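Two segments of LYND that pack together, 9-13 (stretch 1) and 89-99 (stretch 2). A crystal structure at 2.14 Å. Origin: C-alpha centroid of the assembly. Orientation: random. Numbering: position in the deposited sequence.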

# COMPACT_ATOMS: atom_id res chain seq x y z
N ILE B 9 19.10 -33.93 5.95
CA ILE B 9 18.92 -32.53 5.69
C ILE B 9 17.42 -32.35 5.49
O ILE B 9 16.76 -33.15 4.83
CB ILE B 9 19.69 -32.04 4.46
CG1 ILE B 9 21.19 -32.28 4.64
CG2 ILE B 9 19.44 -30.56 4.23
CD1 ILE B 9 21.82 -31.59 5.84
N GLN B 10 16.88 -31.30 6.08
CA GLN B 10 15.44 -31.12 6.11
C GLN B 10 14.84 -31.20 4.72
O GLN B 10 15.34 -30.57 3.79
CB GLN B 10 15.06 -29.82 6.82
CG GLN B 10 15.96 -28.61 6.60
CD GLN B 10 15.97 -27.73 7.84
OE1 GLN B 10 15.91 -28.23 8.97
NE2 GLN B 10 16.01 -26.42 7.65
N PRO B 11 13.76 -31.99 4.58
CA PRO B 11 13.32 -32.52 3.29
C PRO B 11 12.67 -31.52 2.34
O PRO B 11 12.32 -31.91 1.22
CB PRO B 11 12.32 -33.60 3.68
CG PRO B 11 11.78 -33.16 4.98
CD PRO B 11 12.92 -32.48 5.68
N HIS B 12 12.53 -30.26 2.74
CA HIS B 12 11.96 -29.27 1.84
C HIS B 12 13.05 -28.74 0.90
O HIS B 12 12.76 -28.06 -0.07
CB HIS B 12 11.29 -28.14 2.62
CG HIS B 12 12.23 -27.27 3.40
ND1 HIS B 12 12.86 -26.18 2.84
CD2 HIS B 12 12.62 -27.30 4.70
CE1 HIS B 12 13.60 -25.59 3.76
NE2 HIS B 12 13.47 -26.25 4.89
N PHE B 13 14.30 -29.09 1.20
CA PHE B 13 15.42 -28.73 0.34
C PHE B 13 15.69 -29.78 -0.73
O PHE B 13 15.72 -30.97 -0.45
CB PHE B 13 16.69 -28.53 1.17
CG PHE B 13 16.72 -27.25 1.95
CD1 PHE B 13 16.41 -26.04 1.34
CD2 PHE B 13 17.04 -27.25 3.30
CE1 PHE B 13 16.42 -24.86 2.06
CE2 PHE B 13 17.06 -26.07 4.03
CZ PHE B 13 16.74 -24.88 3.41
N SER B 89 5.17 -38.83 5.29
CA SER B 89 5.65 -38.83 3.92
C SER B 89 6.71 -37.74 3.75
O SER B 89 6.78 -36.80 4.54
CB SER B 89 4.50 -38.60 2.94
OG SER B 89 4.07 -37.25 2.97
N SER B 90 7.53 -37.85 2.72
CA SER B 90 8.56 -36.85 2.46
C SER B 90 7.91 -35.49 2.17
O SER B 90 8.45 -34.45 2.55
CB SER B 90 9.45 -37.27 1.28
OG SER B 90 8.67 -37.56 0.14
N GLU B 91 6.75 -35.50 1.53
CA GLU B 91 6.06 -34.28 1.16
C GLU B 91 5.49 -33.55 2.37
O GLU B 91 5.60 -32.32 2.47
CB GLU B 91 4.95 -34.56 0.15
CG GLU B 91 5.45 -34.86 -1.26
CD GLU B 91 5.45 -36.34 -1.57
OE1 GLU B 91 5.77 -37.16 -0.67
OE2 GLU B 91 5.11 -36.70 -2.71
N VAL B 92 4.90 -34.30 3.29
CA VAL B 92 4.36 -33.73 4.52
C VAL B 92 5.48 -33.24 5.44
O VAL B 92 5.41 -32.13 5.97
CB VAL B 92 3.49 -34.75 5.26
CG1 VAL B 92 3.11 -34.25 6.65
CG2 VAL B 92 2.23 -35.05 4.47
N ALA B 93 6.52 -34.05 5.61
CA ALA B 93 7.68 -33.65 6.39
C ALA B 93 8.26 -32.36 5.85
O ALA B 93 8.69 -31.49 6.61
CB ALA B 93 8.73 -34.74 6.41
N ALA B 94 8.28 -32.24 4.52
CA ALA B 94 8.83 -31.06 3.86
C ALA B 94 8.01 -29.82 4.18
O ALA B 94 8.55 -28.74 4.37
CB ALA B 94 8.89 -31.28 2.36
N PHE B 95 6.69 -29.98 4.25
CA PHE B 95 5.82 -28.87 4.58
C PHE B 95 6.15 -28.31 5.95
O PHE B 95 6.23 -27.09 6.14
CB PHE B 95 4.36 -29.29 4.51
CG PHE B 95 3.40 -28.14 4.65
CD1 PHE B 95 2.98 -27.43 3.53
CD2 PHE B 95 2.95 -27.75 5.89
CE1 PHE B 95 2.11 -26.37 3.66
CE2 PHE B 95 2.08 -26.68 6.02
CZ PHE B 95 1.66 -25.99 4.91
N TRP B 96 6.38 -29.20 6.90
CA TRP B 96 6.63 -28.81 8.27
C TRP B 96 8.06 -28.33 8.50
O TRP B 96 8.29 -27.41 9.28
CB TRP B 96 6.27 -29.96 9.22
CG TRP B 96 4.79 -30.26 9.16
CD1 TRP B 96 4.20 -31.43 8.78
CD2 TRP B 96 3.72 -29.35 9.45
NE1 TRP B 96 2.84 -31.31 8.82
CE2 TRP B 96 2.51 -30.04 9.22
CE3 TRP B 96 3.66 -28.02 9.87
CZ2 TRP B 96 1.26 -29.46 9.41
CZ3 TRP B 96 2.43 -27.43 10.06
CH2 TRP B 96 1.24 -28.15 9.83
N SER B 97 9.01 -28.94 7.81
CA SER B 97 10.41 -28.52 7.94
C SER B 97 10.58 -27.14 7.34
O SER B 97 11.42 -26.37 7.79
CB SER B 97 11.38 -29.51 7.28
OG SER B 97 11.08 -29.73 5.92
N GLU B 98 9.79 -26.83 6.32
CA GLU B 98 9.85 -25.52 5.68
C GLU B 98 9.33 -24.43 6.61
O GLU B 98 9.72 -23.27 6.51
CB GLU B 98 9.04 -25.53 4.38
CG GLU B 98 9.42 -24.40 3.44
CD GLU B 98 8.63 -24.46 2.16
OE1 GLU B 98 7.45 -24.07 2.19
OE2 GLU B 98 9.19 -24.89 1.12
N LEU B 99 8.45 -24.81 7.53
CA LEU B 99 7.96 -23.89 8.55
C LEU B 99 8.90 -23.85 9.76
O LEU B 99 8.62 -23.20 10.75
CB LEU B 99 6.56 -24.30 8.99
CG LEU B 99 5.46 -24.00 7.96
CD1 LEU B 99 4.17 -24.71 8.34
CD2 LEU B 99 5.25 -22.51 7.83
O HOH W 1 11.77 -23.53 1.06

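What part does the start of the helix play in the contact? Ser89 sits just ahead of the helix and caps it: its OG accepts a hydrogen bond from Val92 N at 3.1 Å, satisfying an amide that the first turn would otherwise leave without a partner. Ser90 follows with little of its surface covered. Its OG donates to Glu91 OE1 at 3.0 Å, while Ser90 O, already used by Ala94 N, lies 4.1 Å from Pro11 CB. Glu91 and Val92 point their CA-to-CB bonds away and take no part.

Why do two alanines come next? Stretch 1 folds here into a type I turn, closed by Phe13 N donating to Gln10 O at 3.2 Å, and the turn presents Pro11 and His12 to the helix. At Ala94 the backbones come close, with His12 CA 4.1 Å from Ala94 CA, and a methyl side chain takes little room there. Pro11 CG lies 3.7 Å from Ala93 CB and 4.3 Å from Ala94 CB, an apolar contact in which the compact ring also reaches the helix backbone, with CG 3.6 Å from Ala94 N. His12 CB approaches Ala94 O to 3.3 Å. Phe95 and Trp96 then turn their CA-to-CB bonds away from this surface.

What does Ser97 contribute, if it makes no hydrogen bond to stretch 1? Its CA-to-CB bond points toward the turn, which covers 60 Å² of the residue. Ser97 OG lies 3.0 Å from Ala93 O and 3.1 Å from Ala94 O, so this polar group can be satisfied within its own helix even in a buried place. Around it, Gln10 CB packs 3.7 Å from Ser97 CB, Pro11 CD comes to 3.3 Å from Ser97 OG, and His12 CD2 comes to 3.1 Å from the same oxygen, which sits at the edge of the imidazole near its plane.

How does Glu98 complete the contact? Its backbone covers one face of the His12 ring: Glu98 CA is 3.7 Å from the ring centroid and 23° off the normal, a CH-pi contact. The p rotamer of His12, with chi2 at 86°, presents the ring this way. The extended part of the Glu98 side chain, t at both chi1 and chi2, carries the carboxylate onward to a water, which donates to Glu98 OE2 at 2.9 Å and accepts a weak bond from His12 ND1 at 3.4 Å. With no direct hydrogen bond across the interface, close packing dominates the 313 Å² buried between the stretches, and this water adds a polar link.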